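Local coordinates for protein pid-3 (Caenorhabditis elegans, PDB 7OCX), which probably works in piRNA (21U-RNA) biogenesis within the PETISCO complex, where its RNA recognition motif domain assembles with that of TOFU-6, at residues G28-L33 and N39-T44; V51-K56 and Y60-D65. All coordinates share one frame; numbering follows the deposited sequence.

Interaction 1 (G28-L33 and N39-T44)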
loop_
_atom_site.group_PDB
_atom_site.type_symbol
_atom_site.label_atom_id
_atom_site.label_comp_id
_atom_site.label_asym_id
_atom_site.label_seq_id
_atom_site.Cartn_x
_atom_site.Cartn_y
_atom_site.Cartn_z
ATOM N N GLY B 28 -1.348 -6.366 -5.025
ATOM C CA GLY B 28 -0.041 -5.766 -4.835
ATOM C C GLY B 28 0.138 -4.498 -5.651
ATOM O O GLY B 28 0.792 -3.555 -5.198
ATOM N N ILE B 29 -0.435 -4.467 -6.856
ATOM C CA ILE B 29 -0.424 -3.260 -7.679
ATOM C C ILE B 29 -1.218 -2.164 -6.985
ATOM O O ILE B 29 -0.773 -1.016 -6.893
ATOM C CB ILE B 29 -0.965 -3.582 -9.085
ATOM C CG1 ILE B 29 -0.037 -4.571 -9.806
ATOM C CG2 ILE B 29 -1.146 -2.289 -9.900
ATOM C CD1 ILE B 29 -0.643 -5.175 -11.023
ATOM N N ALA B 30 -2.374 -2.510 -6.413
ATOM C CA ALA B 30 -3.124 -1.517 -5.646
ATOM C C ALA B 30 -2.314 -0.983 -4.470
ATOM O O ALA B 30 -2.399 0.212 -4.136
ATOM C CB ALA B 30 -4.450 -2.114 -5.182
ATOM N N GLN B 31 -1.542 -1.854 -3.802
ATOM C CA GLN B 31 -0.719 -1.426 -2.681
ATOM C C GLN B 31 0.339 -0.408 -3.117
ATOM O O GLN B 31 0.677 0.505 -2.352
ATOM C CB GLN B 31 -0.087 -2.644 -1.992
ATOM C CG GLN B 31 -1.126 -3.544 -1.266
ATOM C CD GLN B 31 -0.496 -4.812 -0.709
ATOM O OE1 GLN B 31 0.296 -5.458 -1.390
ATOM N NE2 GLN B 31 -0.930 -5.234 0.477
ATOM N N LEU B 32 0.869 -0.539 -4.334
ATOM C CA LEU B 32 1.822 0.453 -4.845
ATOM C C LEU B 32 1.214 1.854 -4.910
ATOM O O LEU B 32 1.933 2.867 -4.806
ATOM C CB LEU B 32 2.312 0.063 -6.236
ATOM C CG LEU B 32 3.121 -1.223 -6.423
ATOM C CD1 LEU B 32 3.354 -1.455 -7.919
ATOM C CD2 LEU B 32 4.390 -1.093 -5.638
ATOM N N LEU B 33 -0.106 1.931 -5.092
ATOM C CA LEU B 33 -0.816 3.181 -5.310
ATOM C C LEU B 33 -1.469 3.743 -4.060
ATOM O O LEU B 33 -2.214 4.734 -4.164
ATOM C CB LEU B 33 -1.884 2.982 -6.396
ATOM C CG LEU B 33 -1.315 2.607 -7.753
ATOM C CD1 LEU B 33 -2.406 2.109 -8.709
ATOM C CD2 LEU B 33 -0.589 3.789 -8.442
ATOM N N ASN B 39 -10.466 1.265 -8.260
ATOM C CA ASN B 39 -11.727 0.602 -8.553
ATOM C C ASN B 39 -11.598 -0.558 -9.516
ATOM O O ASN B 39 -12.541 -1.343 -9.655
ATOM C CB ASN B 39 -12.715 1.603 -9.131
ATOM C CG ASN B 39 -13.164 2.592 -8.115
ATOM O OD1 ASN B 39 -13.339 2.247 -6.940
ATOM N ND2 ASN B 39 -13.338 3.833 -8.532
ATOM N N GLY B 40 -10.477 -0.686 -10.200
ATOM C CA GLY B 40 -10.333 -1.806 -11.101
ATOM C C GLY B 40 -8.921 -1.876 -11.619
ATOM O O GLY B 40 -8.255 -0.850 -11.736
ATOM N N ILE B 41 -8.439 -3.072 -11.901
ATOM C CA ILE B 41 -7.100 -3.245 -12.439
ATOM C C ILE B 41 -7.157 -4.292 -13.534
ATOM O O ILE B 41 -7.692 -5.385 -13.325
ATOM C CB ILE B 41 -6.072 -3.670 -11.372
ATOM C CG1 ILE B 41 -5.996 -2.632 -10.256
ATOM C CG2 ILE B 41 -4.727 -3.895 -12.054
ATOM C CD1 ILE B 41 -5.038 -3.003 -9.114
ATOM N N THR B 42 -6.576 -3.966 -14.687
ATOM C CA THR B 42 -6.397 -4.908 -15.783
ATOM C C THR B 42 -4.904 -5.134 -15.992
ATOM O O THR B 42 -4.184 -4.222 -16.405
ATOM C CB THR B 42 -7.051 -4.395 -17.060
ATOM O OG1 THR B 42 -8.450 -4.195 -16.841
ATOM C CG2 THR B 42 -6.867 -5.385 -18.180
ATOM N N ILE B 43 -4.443 -6.349 -15.712
ATOM C CA ILE B 43 -3.049 -6.687 -15.946
ATOM C C ILE B 43 -2.806 -6.804 -17.443
ATOM O O ILE B 43 -3.630 -7.355 -18.193
ATOM C CB ILE B 43 -2.697 -7.978 -15.185
ATOM C CG1 ILE B 43 -2.573 -7.659 -13.687
ATOM C CG2 ILE B 43 -1.398 -8.586 -15.676
ATOM C CD1 ILE B 43 -2.317 -8.854 -12.786
ATOM N N THR B 44 -1.691 -6.238 -17.892
ATOM C CA THR B 44 -1.334 -6.193 -19.308
ATOM C C THR B 44 0.019 -6.839 -19.552
ATOM O O THR B 44 0.512 -6.819 -20.682
ATOM C CB THR B 44 -1.311 -4.747 -19.809
ATOM O OG1 THR B 44 -0.266 -4.031 -19.145
ATOM C CG2 THR B 44 -2.648 -4.078 -19.540
#

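Interaction 2 (V51-K56 and Y60-D65)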
loop_
_atom_site.group_PDB
_atom_site.type_symbol
_atom_site.label_atom_id
_atom_site.label_comp_id
_atom_site.label_asym_id
_atom_site.label_seq_id
_atom_site.Cartn_x
_atom_site.Cartn_y
_atom_site.Cartn_z
ATOM N N VAL B 51 -4.966 0.841 -14.657
ATOM C CA VAL B 51 -5.645 0.958 -13.366
ATOM C C VAL B 51 -6.701 2.038 -13.474
ATOM O O VAL B 51 -6.422 3.127 -13.980
ATOM C CB VAL B 51 -4.659 1.299 -12.230
ATOM C CG1 VAL B 51 -5.394 1.503 -10.932
ATOM C CG2 VAL B 51 -3.597 0.242 -12.161
ATOM N N ALA B 52 -7.899 1.751 -12.983
ATOM C CA ALA B 52 -8.938 2.763 -12.853
ATOM C C ALA B 52 -8.943 3.245 -11.406
ATOM O O ALA B 52 -9.137 2.447 -10.487
ATOM C CB ALA B 52 -10.303 2.215 -13.261
ATOM N N LEU B 53 -8.653 4.524 -11.212
ATOM C CA LEU B 53 -8.755 5.195 -9.930
ATOM C C LEU B 53 -10.094 5.911 -9.864
ATOM O O LEU B 53 -10.856 5.941 -10.826
ATOM C CB LEU B 53 -7.590 6.158 -9.717
ATOM C CG LEU B 53 -6.141 5.664 -9.736
ATOM C CD1 LEU B 53 -5.232 6.825 -9.456
ATOM C CD2 LEU B 53 -5.969 4.567 -8.692
ATOM N N GLU B 54 -10.376 6.530 -8.729
ATOM C CA GLU B 54 -11.704 7.102 -8.519
ATOM C C GLU B 54 -11.998 8.246 -9.496
ATOM O O GLU B 54 -13.127 8.379 -9.979
ATOM C CB GLU B 54 -11.807 7.579 -7.065
ATOM C CG GLU B 54 -13.133 8.188 -6.628
ATOM C CD GLU B 54 -14.304 7.254 -6.808
ATOM O OE1 GLU B 54 -14.082 6.029 -6.954
ATOM O OE2 GLU B 54 -15.456 7.744 -6.786
ATOM N N ASN B 55 -11.003 9.078 -9.797
ATOM C CA ASN B 55 -11.260 10.249 -10.634
ATOM C C ASN B 55 -9.946 10.825 -11.143
ATOM O O ASN B 55 -8.851 10.361 -10.797
ATOM C CB ASN B 55 -12.074 11.301 -9.857
ATOM C CG ASN B 55 -11.344 11.810 -8.613
ATOM O OD1 ASN B 55 -10.171 12.185 -8.681
ATOM N ND2 ASN B 55 -12.033 11.794 -7.462
ATOM N N LYS B 56 -10.076 11.863 -11.970
ATOM C CA LYS B 56 -8.934 12.418 -12.676
ATOM C C LYS B 56 -7.982 13.127 -11.728
ATOM O O LYS B 56 -6.787 13.235 -12.019
ATOM C CB LYS B 56 -9.413 13.382 -13.757
ATOM C CG LYS B 56 -10.254 14.534 -13.223
ATOM C CD LYS B 56 -10.873 15.402 -14.321
ATOM C CE LYS B 56 -11.689 16.560 -13.737
ATOM N NZ LYS B 56 -12.378 17.356 -14.790
ATOM N N TYR B 60 -4.043 12.341 -11.522
ATOM C CA TYR B 60 -3.006 13.364 -11.595
ATOM C C TYR B 60 -1.998 13.218 -10.457
ATOM O O TYR B 60 -0.779 13.278 -10.675
ATOM C CB TYR B 60 -3.655 14.744 -11.578
ATOM C CG TYR B 60 -2.679 15.887 -11.643
ATOM C CD1 TYR B 60 -2.196 16.356 -12.859
ATOM C CD2 TYR B 60 -2.191 16.466 -10.470
ATOM C CE1 TYR B 60 -1.295 17.407 -12.908
ATOM C CE2 TYR B 60 -1.287 17.500 -10.512
ATOM C CZ TYR B 60 -0.832 17.966 -11.735
ATOM O OH TYR B 60 0.071 18.995 -11.796
ATOM N N GLN B 61 -2.490 13.044 -9.232
ATOM C CA GLN B 61 -1.602 12.936 -8.073
ATOM C C GLN B 61 -0.803 11.635 -8.071
ATOM O O GLN B 61 0.362 11.619 -7.646
ATOM C CB GLN B 61 -2.422 13.047 -6.783
ATOM C CG GLN B 61 -3.133 14.397 -6.666
ATOM C CD GLN B 61 -4.133 14.421 -5.526
ATOM O OE1 GLN B 61 -3.815 14.833 -4.414
ATOM N NE2 GLN B 61 -5.358 14.023 -5.823
ATOM N N ALA B 62 -1.405 10.538 -8.535
ATOM C CA ALA B 62 -0.678 9.274 -8.587
ATOM C C ALA B 62 0.478 9.353 -9.570
ATOM O O ALA B 62 1.558 8.826 -9.308
ATOM C CB ALA B 62 -1.613 8.122 -8.967
ATOM N N VAL B 63 0.265 9.974 -10.731
ATOM C CA VAL B 63 1.381 10.171 -11.651
ATOM C C VAL B 63 2.488 10.974 -10.978
ATOM O O VAL B 63 3.671 10.603 -11.018
ATOM C CB VAL B 63 0.899 10.851 -12.949
ATOM C CG1 VAL B 63 2.099 11.177 -13.853
ATOM C CG2 VAL B 63 -0.117 9.975 -13.675
ATOM N N GLN B 64 2.121 12.076 -10.322
ATOM C CA GLN B 64 3.128 12.917 -9.687
ATOM C C GLN B 64 3.855 12.155 -8.588
ATOM O O GLN B 64 5.077 12.275 -8.450
ATOM C CB GLN B 64 2.451 14.184 -9.166
ATOM C CG GLN B 64 3.261 15.130 -8.297
ATOM C CD GLN B 64 2.487 16.424 -7.992
ATOM O OE1 GLN B 64 1.810 16.529 -6.965
ATOM N NE2 GLN B 64 2.563 17.392 -8.901
ATOM N N ASP B 65 3.124 11.346 -7.808
ATOM C CA ASP B 65 3.748 10.667 -6.676
ATOM C C ASP B 65 4.654 9.520 -7.115
ATOM O O ASP B 65 5.652 9.219 -6.441
ATOM C CB ASP B 65 2.708 10.068 -5.721
ATOM C CG ASP B 65 1.971 11.090 -4.880
ATOM O OD1 ASP B 65 2.281 12.290 -4.951
ATOM O OD2 ASP B 65 1.051 10.637 -4.132
#

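Interaction 1 (G28-L33 and N39-T44)
Two donors grip Ala30 O: Leu33 N, three residues further along the same chain, at 3.0 Å, and the amide NE2 of Gln31 from a second copy of the protein, while the methyl of the same Ala30 meets Ile41 on the strand. Helix 28-32 runs over strand 39-44 at 118° between chain directions, with segment axes 9.9 Å apart at closest, a spacing that apolar side chains bridge. Ile41 and Ile29 share most of this. Ile41 CG1 stands anti to the carbonyl carbon (chi1 -59°) and the chain then extends (chi2 177°), which carries Ile41 CD1 toward the helix, 4.0 Å from Ile29 CG2 and 4.1 Å from Ala30 CB. Ile41 CD1 also lies 3.8 Å from the backbone, at Ala30 N. Ile29 divides its branches between two strand residues, for its CD1 crosses aslant to Ile43 CG1 at 4.1 Å, toward the more open end of the contact. Phe27 of the second copy packs on both Ala30 and Ile41, and Ala49 of the neighbouring strand lies against both Ile29 and Ile41. This is the first helix of an RNA recognition motif laid on the back of the sheet, beside its dimer interface.

Interaction 2 (V51-K56 and Y60-D65)
Strand 51-53 gives way at Glu54 and Asn55 to a turn into the helix that holds Tyr60, and the nearest CA pairs across the two segments are Lys56-Tyr60, 6.1 Å, and Leu53-Ala62, 9.1 Å, the latter bridged by side chains. The first pair is joined by an i to i+4 helical bond: Tyr60 N donates to Lys56 O over 2.9 Å, nearly straight at 161° about the hydrogen. CB of Tyr60 also sits 3.5 Å from Lys56 O. Because CG is anti to the backbone N (chi1 180°), the phenol ring points outward from the helix, away from 51-56, and makes no contact with that segment. The second pair is apolar. Leu53 keeps CG anti to its carbonyl carbon and CD1 extended beyond it (chi2 -178°), a reach that places Leu53 CD1 3.9 Å from Ala62 CB; Leu15 of strand 14-18 packs on both residues. Asn55 occupies the N-cap position, its OD1 accepting from Gln58 N in the first turn. Across the outer side lies the TOFU-6 chain: Lys56 NZ makes a salt bridge with Asp30 of TOFU-6, and Asn55 ND2 and Gln61 NE2 donate to main-chain carbonyls of the same partner. A capped strand-to-helix turn of this kind, with the helix folded back over the sheet, is the passage from the third strand to the second helix of the RNA recognition motif, here part of the docking surface for TOFU-6.

Strands 38-45 and 48-53 are antiparallel neighbours, and each interaction sets a different helix of the domain against the sheet. The bulge of Asn39 and Gly40 opposite Ala52 ties the two sites, with Asn39 N 2.8 Å from Ala52 O. A side-chain link, Asn39 ND2 to Glu54 OE1 at 2.8 Å, probably adds a hydrogen bond, and Leu33 packs on Val51. Interaction 1 is the more buried and purely apolar across its segments; interaction 2 combines one apolar side-chain contact with one main-chain hydrogen bond, and spans a strand-to-helix turn that is buried at Leu53 and Ala62 and open at Tyr60. Their outer partners differ too: a second PID-3 copy meets interaction 1, TOFU-6 interaction 2.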